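Local coordinates for putative type I restriction enzyme R protein (Bacteroides fragilis NCTC 9343, PDB 3EVY) that is a C-terminal fragment of an HsdR-family subunit that is probably required for the nuclease and ATPase activities of a type I restriction system, at residues 14-19 and 61-66; 18-23 and 72-77; 51-56 and 83-88. All blocks are in the same frame, centred on the assembly; numbering follows the deposited sequence.

Contact 1 (14-19 and 61-66); sequences EKLVER and NEVKGY
Leu16 of helix 12-30 meets Glu62, Val63 and Tyr66 near the end of helix 43-63, with a type I beta turn from Val63 to Tyr66, within the small all-helical bundle of this C-terminal HsdR fragment. The backbones come nearest at Leu16 and Val63, and the contact illustrates how one branched side chain can serve several neighbours at once. Leu16 CB rests against the Val63 CG1 methyl at 3.6 Å. The two methyls of the leucine then part company. Leu16 CD1 reaches the ring of Tyr66, 3.4 Å from Tyr66 CE1 and close to OH as well, approaching obliquely while the two side chains cross at about a right angle. Leu16 CD2 lies 3.6 Å from Glu62 CD, against the carboxylate end of a chain stretched out from the helix. Glu62 CG is anti to its backbone N (chi1 173°) and lies 3.8 Å from Leu16 CD1; these two side chains also cross at about a right angle. Val17 adds a looser apolar touch, Val17 CG2 being 4.3 Å from Val63 CG1. Arg19 NH2 and Glu62 OE2 carry opposite charges 5.0 Å apart, too distant for a salt bridge. Leu59 also packs on Leu16, and Tyr13 on Val63. The arrangement is helical-bundle packing in which a leucine of helix 12-30 is set against the C-terminal part of helix 43-63 and the beta turn there, among valine, tyrosine and a glutamate, carboxylate included.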
loop_
_atom_site.group_PDB
_atom_site.type_symbol
_atom_site.label_atom_id
_atom_site.label_comp_id
_atom_site.label_asym_id
_atom_site.label_seq_id
_atom_site.Cartn_x
_atom_site.Cartn_y
_atom_site.Cartn_z
ATOM N N GLU A 14 -16.695 3.620 -0.726
ATOM C CA GLU A 14 -16.731 2.694 0.385
ATOM C C GLU A 14 -16.252 1.353 -0.079
ATOM O O GLU A 14 -15.430 0.733 0.609
ATOM C CB GLU A 14 -18.180 2.556 0.894
ATOM C CG GLU A 14 -18.832 3.937 1.262
ATOM C CD GLU A 14 -20.324 3.867 1.650
ATOM O OE1 GLU A 14 -20.624 4.314 2.792
ATOM O OE2 GLU A 14 -21.162 3.383 0.819
ATOM N N LYS A 15 -16.729 0.926 -1.258
ATOM C CA LYS A 15 -16.222 -0.296 -1.929
ATOM C C LYS A 15 -14.708 -0.302 -2.078
ATOM O O LYS A 15 -14.056 -1.301 -1.748
ATOM C CB LYS A 15 -16.848 -0.502 -3.328
ATOM C CG LYS A 15 -18.132 -1.363 -3.359
ATOM C CD LYS A 15 -18.765 -1.428 -4.766
ATOM C CE LYS A 15 -19.331 -0.078 -5.204
ATOM N NZ LYS A 15 -19.562 0.053 -6.678
ATOM N N LEU A 16 -14.137 0.763 -2.639
ATOM C CA LEU A 16 -12.696 0.801 -2.845
ATOM C C LEU A 16 -11.897 0.848 -1.503
ATOM O O LEU A 16 -10.753 0.373 -1.444
ATOM C CB LEU A 16 -12.300 1.994 -3.725
ATOM C CG LEU A 16 -12.843 2.128 -5.165
ATOM C CD1 LEU A 16 -12.881 3.662 -5.667
ATOM C CD2 LEU A 16 -11.994 1.299 -6.140
ATOM N N VAL A 17 -12.434 1.533 -0.500
ATOM C CA VAL A 17 -11.785 1.587 0.824
ATOM C C VAL A 17 -11.706 0.189 1.409
ATOM O O VAL A 17 -10.668 -0.196 1.930
ATOM C CB VAL A 17 -12.508 2.557 1.814
ATOM C CG1 VAL A 17 -12.082 2.327 3.297
ATOM C CG2 VAL A 17 -12.290 4.010 1.420
ATOM N N GLU A 18 -12.785 -0.597 1.264
ATOM C CA GLU A 18 -12.804 -1.972 1.762
ATOM C C GLU A 18 -11.767 -2.855 1.064
ATOM O O GLU A 18 -11.027 -3.564 1.719
ATOM C CB GLU A 18 -14.203 -2.565 1.554
ATOM C CG GLU A 18 -14.286 -3.987 2.062
ATOM C CD GLU A 18 -15.662 -4.583 1.836
ATOM O OE1 GLU A 18 -16.663 -3.812 1.888
ATOM O OE2 GLU A 18 -15.713 -5.818 1.586
ATOM N N ARG A 19 -11.719 -2.819 -0.268
ATOM C CA ARG A 19 -10.656 -3.432 -1.036
ATOM C C ARG A 19 -9.231 -2.967 -0.581
ATOM O O ARG A 19 -8.307 -3.780 -0.507
ATOM C CB ARG A 19 -10.757 -3.080 -2.524
ATOM C CG ARG A 19 -11.641 -3.997 -3.339
ATOM C CD ARG A 19 -12.008 -3.394 -4.729
ATOM N NE ARG A 19 -10.816 -3.326 -5.576
ATOM C CZ ARG A 19 -10.720 -2.599 -6.684
ATOM N NH1 ARG A 19 -11.761 -1.896 -7.116
ATOM N NH2 ARG A 19 -9.583 -2.601 -7.373
ATOM N N ASN A 61 -4.447 6.104 -4.600
ATOM C CA ASN A 61 -4.609 7.346 -5.386
ATOM C C ASN A 61 -6.035 7.470 -5.904
ATOM O O ASN A 61 -6.613 8.559 -6.001
ATOM C CB ASN A 61 -3.575 7.366 -6.532
ATOM C CG ASN A 61 -2.251 7.915 -6.059
ATOM O OD1 ASN A 61 -2.244 8.698 -5.106
ATOM N ND2 ASN A 61 -1.128 7.456 -6.643
ATOM N N GLU A 62 -6.638 6.323 -6.167
ATOM C CA GLU A 62 -7.981 6.210 -6.650
ATOM C C GLU A 62 -8.993 6.654 -5.595
ATOM O O GLU A 62 -9.857 7.474 -5.882
ATOM C CB GLU A 62 -8.227 4.711 -7.055
ATOM C CG GLU A 62 -9.648 4.383 -7.429
ATOM C CD GLU A 62 -9.794 3.150 -8.361
ATOM O OE1 GLU A 62 -10.804 3.121 -9.067
ATOM O OE2 GLU A 62 -8.957 2.207 -8.374
ATOM N N VAL A 63 -8.875 6.165 -4.366
ATOM C CA VAL A 63 -9.718 6.726 -3.267
ATOM C C VAL A 63 -9.467 8.188 -2.971
ATOM O O VAL A 63 -10.370 8.865 -2.561
ATOM C CB VAL A 63 -9.708 5.863 -1.943
ATOM C CG1 VAL A 63 -10.117 4.410 -2.275
ATOM C CG2 VAL A 63 -8.352 5.916 -1.303
ATOM N N LYS A 64 -8.254 8.706 -3.193
ATOM C CA LYS A 64 -8.058 10.149 -2.998
ATOM C C LYS A 64 -8.769 10.938 -4.085
ATOM O O LYS A 64 -8.890 12.173 -3.995
ATOM C CB LYS A 64 -6.555 10.518 -2.956
ATOM C CG LYS A 64 -5.799 9.875 -1.796
ATOM C CD LYS A 64 -4.362 10.242 -1.778
ATOM C CE LYS A 64 -3.746 9.739 -0.508
ATOM N NZ LYS A 64 -2.321 10.095 -0.479
ATOM N N GLY A 65 -9.217 10.252 -5.112
ATOM C CA GLY A 65 -9.946 10.933 -6.151
ATOM C C GLY A 65 -11.447 11.122 -5.880
ATOM O O GLY A 65 -12.226 11.449 -6.817
ATOM N N TYR A 66 -11.853 10.904 -4.612
ATOM C CA TYR A 66 -13.235 11.131 -4.166
ATOM C C TYR A 66 -13.336 12.307 -3.184
ATOM O O TYR A 66 -12.485 12.482 -2.287
ATOM C CB TYR A 66 -13.885 9.859 -3.514
ATOM C CG TYR A 66 -14.184 8.784 -4.547
ATOM C CD1 TYR A 66 -13.197 7.943 -4.966
ATOM C CD2 TYR A 66 -15.455 8.707 -5.169
ATOM C CE1 TYR A 66 -13.447 6.969 -5.930
ATOM C CE2 TYR A 66 -15.714 7.760 -6.140
ATOM C CZ TYR A 66 -14.729 6.886 -6.501
ATOM O OH TYR A 66 -14.975 5.933 -7.461
#

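Contact 2 (18-23 and 72-77); sequences ERFNEM and EDLTIE
Asn21 on helix 12-30 and Thr75 in the loop between helices 43-63 and 78-91 bring their CA atoms to 5.7 Å, as an irregular loop passes close beside a regular helix. The Asn21 amide shows how one side chain can read the backbone of a loop on both its polar atoms. Thr75 N gives an almost straight hydrogen bond to Asn21 OD1, 2.9 Å long with an angle of 172° at the hydrogen, although the donor sits above the carbonyl plane instead of within it. Thr75 OG1 adds a weak bond to the same Asn21 OD1 at 3.3 Å. On the other branch, Asn21 ND2 donates to Asp73 O over 3.2 Å, and here the acceptor lies nearly in the plane of the amide. With chi1 at -74°, Asn21 CG sits beside the backbone N, and from there the amide reaches the loop.

Beside this polar grip stands Phe20. Leu74 CD1 lies over one face of its ring, offset toward the rim, and Leu74 CD2 approaches Phe20 CD2 at 3.9 Å. Thr75 O comes to the ring's edge, 3.4 Å from Phe20 CE2. The loop has other ties: Asp73 OD2 bonds Tyr13 OH, and Arg60 NH2 of helix 43-63 bonds Ile76 O and, weakly, Thr75 O.

The Thr75 N bond to OD1 and the ND2 bond to Asp73 O engage both ends of the amide and fix its flip, with the weak hydroxyl bond as an addition. This implies that residues 73 to 75 are held to the helix by directional bonds as well as by the apolar contact of Phe20 with Leu74.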
loop_
_atom_site.group_PDB
_atom_site.type_symbol
_atom_site.label_atom_id
_atom_site.label_comp_id
_atom_site.label_asym_id
_atom_site.label_seq_id
_atom_site.Cartn_x
_atom_site.Cartn_y
_atom_site.Cartn_z
ATOM N N GLU A 18 -12.785 -0.597 1.264
ATOM C CA GLU A 18 -12.804 -1.972 1.762
ATOM C C GLU A 18 -11.767 -2.855 1.064
ATOM O O GLU A 18 -11.027 -3.564 1.719
ATOM C CB GLU A 18 -14.203 -2.565 1.554
ATOM C CG GLU A 18 -14.286 -3.987 2.062
ATOM C CD GLU A 18 -15.662 -4.583 1.836
ATOM O OE1 GLU A 18 -16.663 -3.812 1.888
ATOM O OE2 GLU A 18 -15.713 -5.818 1.586
ATOM N N ARG A 19 -11.719 -2.819 -0.268
ATOM C CA ARG A 19 -10.656 -3.432 -1.036
ATOM C C ARG A 19 -9.231 -2.967 -0.581
ATOM O O ARG A 19 -8.307 -3.780 -0.507
ATOM C CB ARG A 19 -10.757 -3.080 -2.524
ATOM C CG ARG A 19 -11.641 -3.997 -3.339
ATOM C CD ARG A 19 -12.008 -3.394 -4.729
ATOM N NE ARG A 19 -10.816 -3.326 -5.576
ATOM C CZ ARG A 19 -10.720 -2.599 -6.684
ATOM N NH1 ARG A 19 -11.761 -1.896 -7.116
ATOM N NH2 ARG A 19 -9.583 -2.601 -7.373
ATOM N N PHE A 20 -9.039 -1.667 -0.386
ATOM C CA PHE A 20 -7.664 -1.171 -0.026
ATOM C C PHE A 20 -7.255 -1.790 1.316
ATOM O O PHE A 20 -6.108 -2.235 1.489
ATOM C CB PHE A 20 -7.603 0.361 0.134
ATOM C CG PHE A 20 -6.213 0.826 0.539
ATOM C CD1 PHE A 20 -5.235 1.000 -0.410
ATOM C CD2 PHE A 20 -5.851 0.875 1.869
ATOM C CE1 PHE A 20 -3.936 1.298 -0.034
ATOM C CE2 PHE A 20 -4.558 1.213 2.237
ATOM C CZ PHE A 20 -3.621 1.423 1.302
ATOM N N ASN A 21 -8.212 -1.831 2.247
ATOM C CA ASN A 21 -7.902 -2.262 3.603
ATOM C C ASN A 21 -7.596 -3.771 3.682
ATOM O O ASN A 21 -6.757 -4.233 4.503
ATOM C CB ASN A 21 -8.984 -1.832 4.595
ATOM C CG ASN A 21 -8.937 -0.351 4.907
ATOM O OD1 ASN A 21 -7.924 0.346 4.618
ATOM N ND2 ASN A 21 -9.981 0.141 5.531
ATOM N N GLU A 22 -8.280 -4.545 2.850
ATOM C CA GLU A 22 -7.952 -5.977 2.743
ATOM C C GLU A 22 -6.605 -6.197 2.127
ATOM O O GLU A 22 -5.829 -7.066 2.589
ATOM C CB GLU A 22 -9.046 -6.737 1.966
ATOM C CG GLU A 22 -10.344 -6.770 2.732
ATOM C CD GLU A 22 -11.566 -7.199 1.862
ATOM O OE1 GLU A 22 -11.388 -7.505 0.634
ATOM O OE2 GLU A 22 -12.707 -7.203 2.421
ATOM N N MET A 23 -6.335 -5.485 1.037
ATOM C CA MET A 23 -5.021 -5.497 0.382
ATOM C C MET A 23 -3.935 -5.089 1.378
ATOM O O MET A 23 -2.888 -5.710 1.420
ATOM C CB MET A 23 -5.007 -4.486 -0.727
ATOM C CG MET A 23 -3.958 -4.634 -1.800
ATOM S SD MET A 23 -4.385 -3.579 -3.269
ATOM C CE MET A 23 -6.177 -4.164 -3.312
ATOM N N GLU A 72 -8.055 8.715 7.409
ATOM C CA GLU A 72 -8.365 7.853 8.573
ATOM C C GLU A 72 -9.151 6.589 8.196
ATOM O O GLU A 72 -9.250 5.618 8.983
ATOM C CB GLU A 72 -9.107 8.651 9.647
ATOM C CG GLU A 72 -8.208 9.572 10.409
ATOM C CD GLU A 72 -7.068 8.809 11.134
ATOM O OE1 GLU A 72 -5.912 9.110 10.706
ATOM O OE2 GLU A 72 -7.325 7.919 12.087
ATOM N N ASP A 73 -9.666 6.578 6.976
ATOM C CA ASP A 73 -10.521 5.505 6.529
ATOM C C ASP A 73 -9.617 4.364 6.104
ATOM O O ASP A 73 -10.096 3.278 5.871
ATOM C CB ASP A 73 -11.321 5.933 5.278
ATOM C CG ASP A 73 -12.492 6.824 5.599
ATOM O OD1 ASP A 73 -12.879 6.880 6.802
ATOM O OD2 ASP A 73 -13.030 7.458 4.626
ATOM N N LEU A 74 -8.314 4.620 5.973
ATOM C CA LEU A 74 -7.367 3.657 5.436
ATOM C C LEU A 74 -6.367 3.112 6.482
ATOM O O LEU A 74 -5.840 3.881 7.294
ATOM C CB LEU A 74 -6.512 4.323 4.345
ATOM C CG LEU A 74 -7.273 4.929 3.131
ATOM C CD1 LEU A 74 -6.229 5.218 2.086
ATOM C CD2 LEU A 74 -8.274 3.861 2.595
ATOM N N THR A 75 -6.082 1.807 6.391
ATOM C CA THR A 75 -4.992 1.155 7.122
ATOM C C THR A 75 -3.672 1.783 6.596
ATOM O O THR A 75 -3.589 2.130 5.408
ATOM C CB THR A 75 -4.984 -0.359 6.822
ATOM O OG1 THR A 75 -6.237 -0.910 7.225
ATOM C CG2 THR A 75 -3.893 -1.060 7.530
ATOM N N ILE A 76 -2.683 1.941 7.474
ATOM C CA ILE A 76 -1.387 2.512 7.150
ATOM C C ILE A 76 -1.480 3.987 7.071
ATOM O O ILE A 76 -2.216 4.542 6.208
ATOM C CB ILE A 76 -0.747 1.950 5.795
ATOM C CG1 ILE A 76 -0.859 0.423 5.735
ATOM C CG2 ILE A 76 0.768 2.332 5.731
ATOM C CD1 ILE A 76 -0.217 -0.232 4.455
ATOM N N GLU A 77 -0.739 4.650 7.933
ATOM C CA GLU A 77 -0.796 6.101 7.975
ATOM C C GLU A 77 -0.130 6.648 6.705
ATOM O O GLU A 77 0.718 5.973 6.122
ATOM C CB GLU A 77 0.023 6.578 9.200
ATOM C CG GLU A 77 -0.761 6.462 10.492
ATOM C CD GLU A 77 -0.002 7.028 11.670
ATOM O OE1 GLU A 77 1.182 7.393 11.485
ATOM O OE2 GLU A 77 -0.596 7.090 12.786
#

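Contact 3 (51-56 and 83-88); sequences ILFRAM and DYQSKY
Phe53 of helix 43-63 packs against helix 78-91, among Tyr84, Gln85 and Tyr88, a helix-helix packing within the all-helical bundle. The short segments cross at -127°, their axes 10.5 Å apart, a separation spanned by a large aromatic side chain. The principle at work is that one ring can carry a helix-helix contact by meeting several residues on the facing side of its partner, backbone included.

The tight part is the ring itself. Phe53 CG is anti to the backbone N (chi1 -173°), and from there the ring extends to the opposing helix. Phe53 CE1 lies 3.5 Å from Tyr84 CB, while Phe53 CZ comes equally near Gln85 CA and also rests on Gln85 CB at 3.6 Å. Phe53 CD2 stands over one face of the Tyr88 ring, 3.4 Å from Tyr88 CG and offset toward the rim. The two rings are tilted by 42° with centroids 5.1 Å apart, an oblique pairing that is neither a stack nor an edge-to-face contact. Phe81 also meets the Phe53 ring, and Tyr84 turns its own ring away to pack edge-to-face with Phe27.

The looser part lies at Arg54 and the far end of Tyr88. Arg54 is exposed, and its chain runs extended from CG to NE, carrying the guanidinium away from helix 78-91. What remains in touch is the aliphatic root: CB, CG and CD of Arg54 all lie close to the tyrosine hydroxyl. Where Phe53 meets three residues, Arg54 meets Tyr88 alone, its closest approach being Arg54 CG to Tyr88 OH at 3.6 Å.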
loop_
_atom_site.group_PDB
_atom_site.type_symbol
_atom_site.label_atom_id
_atom_site.label_comp_id
_atom_site.label_asym_id
_atom_site.label_seq_id
_atom_site.Cartn_x
_atom_site.Cartn_y
_atom_site.Cartn_z
ATOM N N ILE A 51 5.208 -5.299 -6.923
ATOM C CA ILE A 51 3.905 -5.547 -7.532
ATOM C C ILE A 51 2.771 -5.281 -6.552
ATOM O O ILE A 51 1.792 -4.617 -6.883
ATOM C CB ILE A 51 3.897 -6.985 -8.097
ATOM C CG1 ILE A 51 4.788 -6.998 -9.350
ATOM C CG2 ILE A 51 2.495 -7.442 -8.420
ATOM C CD1 ILE A 51 5.322 -8.416 -9.800
ATOM N N LEU A 52 2.935 -5.724 -5.306
ATOM C CA LEU A 52 1.948 -5.461 -4.310
ATOM C C LEU A 52 1.863 -3.986 -4.021
ATOM O O LEU A 52 0.779 -3.444 -3.809
ATOM C CB LEU A 52 2.211 -6.224 -2.974
ATOM C CG LEU A 52 1.917 -7.741 -2.927
ATOM C CD1 LEU A 52 1.896 -8.303 -1.488
ATOM C CD2 LEU A 52 0.596 -8.068 -3.614
ATOM N N PHE A 53 3.011 -3.351 -3.887
ATOM C CA PHE A 53 2.935 -1.994 -3.485
ATOM C C PHE A 53 2.353 -1.159 -4.641
ATOM O O PHE A 53 1.635 -0.183 -4.415
ATOM C CB PHE A 53 4.280 -1.448 -3.085
ATOM C CG PHE A 53 4.169 -0.048 -2.502
ATOM C CD1 PHE A 53 3.824 0.122 -1.152
ATOM C CD2 PHE A 53 4.355 1.068 -3.307
ATOM C CE1 PHE A 53 3.711 1.416 -0.611
ATOM C CE2 PHE A 53 4.209 2.388 -2.754
ATOM C CZ PHE A 53 3.900 2.502 -1.411
ATOM N N ARG A 54 2.724 -1.466 -5.879
ATOM C CA ARG A 54 2.093 -0.723 -7.041
ATOM C C ARG A 54 0.582 -0.754 -7.026
ATOM O O ARG A 54 -0.082 0.255 -7.234
ATOM C CB ARG A 54 2.562 -1.237 -8.413
ATOM C CG ARG A 54 2.009 -0.356 -9.589
ATOM C CD ARG A 54 2.609 -0.769 -10.909
ATOM N NE ARG A 54 1.998 0.056 -11.947
ATOM C CZ ARG A 54 2.103 -0.172 -13.253
ATOM N NH1 ARG A 54 2.826 -1.194 -13.708
ATOM N NH2 ARG A 54 1.500 0.658 -14.094
ATOM N N ALA A 55 0.001 -1.897 -6.751
ATOM C CA ALA A 55 -1.458 -2.031 -6.682
ATOM C C ALA A 55 -2.091 -1.269 -5.531
ATOM O O ALA A 55 -3.191 -0.738 -5.650
ATOM C CB ALA A 55 -1.891 -3.601 -6.553
ATOM N N MET A 56 -1.466 -1.325 -4.360
ATOM C CA MET A 56 -1.934 -0.471 -3.210
ATOM C C MET A 56 -1.791 0.975 -3.557
ATOM O O MET A 56 -2.690 1.790 -3.284
ATOM C CB MET A 56 -1.027 -0.744 -1.941
ATOM C CG MET A 56 -1.439 -1.973 -1.050
ATOM S SD MET A 56 -0.813 -1.680 0.641
ATOM C CE MET A 56 0.814 -1.149 0.328
ATOM N N ASP A 83 6.902 6.185 3.439
ATOM C CA ASP A 83 8.142 5.469 3.729
ATOM C C ASP A 83 8.253 4.147 2.968
ATOM O O ASP A 83 9.293 3.818 2.439
ATOM C CB ASP A 83 8.290 5.289 5.246
ATOM C CG ASP A 83 8.497 6.632 5.984
ATOM O OD1 ASP A 83 8.949 7.611 5.359
ATOM O OD2 ASP A 83 8.161 6.716 7.171
ATOM N N TYR A 84 7.169 3.377 2.865
ATOM C CA TYR A 84 7.210 2.222 1.973
ATOM C C TYR A 84 7.416 2.683 0.517
ATOM O O TYR A 84 8.087 2.022 -0.275
ATOM C CB TYR A 84 5.908 1.429 2.065
ATOM C CG TYR A 84 5.775 0.537 3.299
ATOM C CD1 TYR A 84 6.489 -0.681 3.395
ATOM C CD2 TYR A 84 4.909 0.893 4.356
ATOM C CE1 TYR A 84 6.325 -1.514 4.485
ATOM C CE2 TYR A 84 4.771 0.066 5.475
ATOM C CZ TYR A 84 5.464 -1.126 5.530
ATOM O OH TYR A 84 5.314 -1.972 6.627
ATOM N N GLN A 85 6.833 3.825 0.184
ATOM C CA GLN A 85 6.876 4.297 -1.194
ATOM C C GLN A 85 8.326 4.679 -1.554
ATOM O O GLN A 85 8.799 4.389 -2.654
ATOM C CB GLN A 85 5.942 5.458 -1.336
ATOM C CG GLN A 85 5.651 5.874 -2.758
ATOM C CD GLN A 85 4.855 7.166 -2.800
ATOM O OE1 GLN A 85 5.371 8.238 -2.493
ATOM N NE2 GLN A 85 3.617 7.070 -3.156
ATOM N N SER A 86 9.074 5.261 -0.617
ATOM C CA SER A 86 10.510 5.543 -0.936
ATOM C C SER A 86 11.241 4.270 -1.350
ATOM O O SER A 86 12.026 4.284 -2.324
ATOM C CB SER A 86 11.253 6.195 0.233
ATOM O OG SER A 86 10.518 7.343 0.632
ATOM N N LYS A 87 10.981 3.172 -0.636
ATOM C CA LYS A 87 11.631 1.880 -0.974
ATOM C C LYS A 87 11.215 1.426 -2.345
ATOM O O LYS A 87 12.012 0.831 -3.111
ATOM C CB LYS A 87 11.251 0.757 0.017
ATOM C CG LYS A 87 11.626 1.003 1.435
ATOM C CD LYS A 87 13.148 0.907 1.623
ATOM C CE LYS A 87 13.568 0.328 3.008
ATOM N NZ LYS A 87 15.040 0.692 3.283
ATOM N N TYR A 88 9.935 1.614 -2.635
ATOM C CA TYR A 88 9.373 1.176 -3.891
ATOM C C TYR A 88 10.024 1.987 -5.036
ATOM O O TYR A 88 10.482 1.400 -6.017
ATOM C CB TYR A 88 7.863 1.361 -3.843
ATOM C CG TYR A 88 7.163 1.348 -5.199
ATOM C CD1 TYR A 88 6.852 0.143 -5.843
ATOM C CD2 TYR A 88 6.759 2.533 -5.795
ATOM C CE1 TYR A 88 6.200 0.119 -7.096
ATOM C CE2 TYR A 88 6.062 2.541 -7.020
ATOM C CZ TYR A 88 5.803 1.327 -7.683
ATOM O OH TYR A 88 5.119 1.353 -8.916
#

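How the contacts relate
Helix 43-63 supplies both contact 1 and contact 3, one near its end and the other farther back along it, with centres about 17 Å apart. Contact 2 bridges them: it shares Glu18 and Arg19 with contact 1 and touches the Met56 region of contact 3, where Phe20 and Met23 pack. All three are partly buried. Contact 3 lies nearest the centre of the chain, about 6 Å from it centre to centre, and contact 1 farthest, at about 12 Å. Chemistry differs with place: contact 3 joins helices through aromatic surfaces, contact 1 sets a leucine against a helix end and its turn, and contact 2 adds backbone hydrogen bonds to an apolar part.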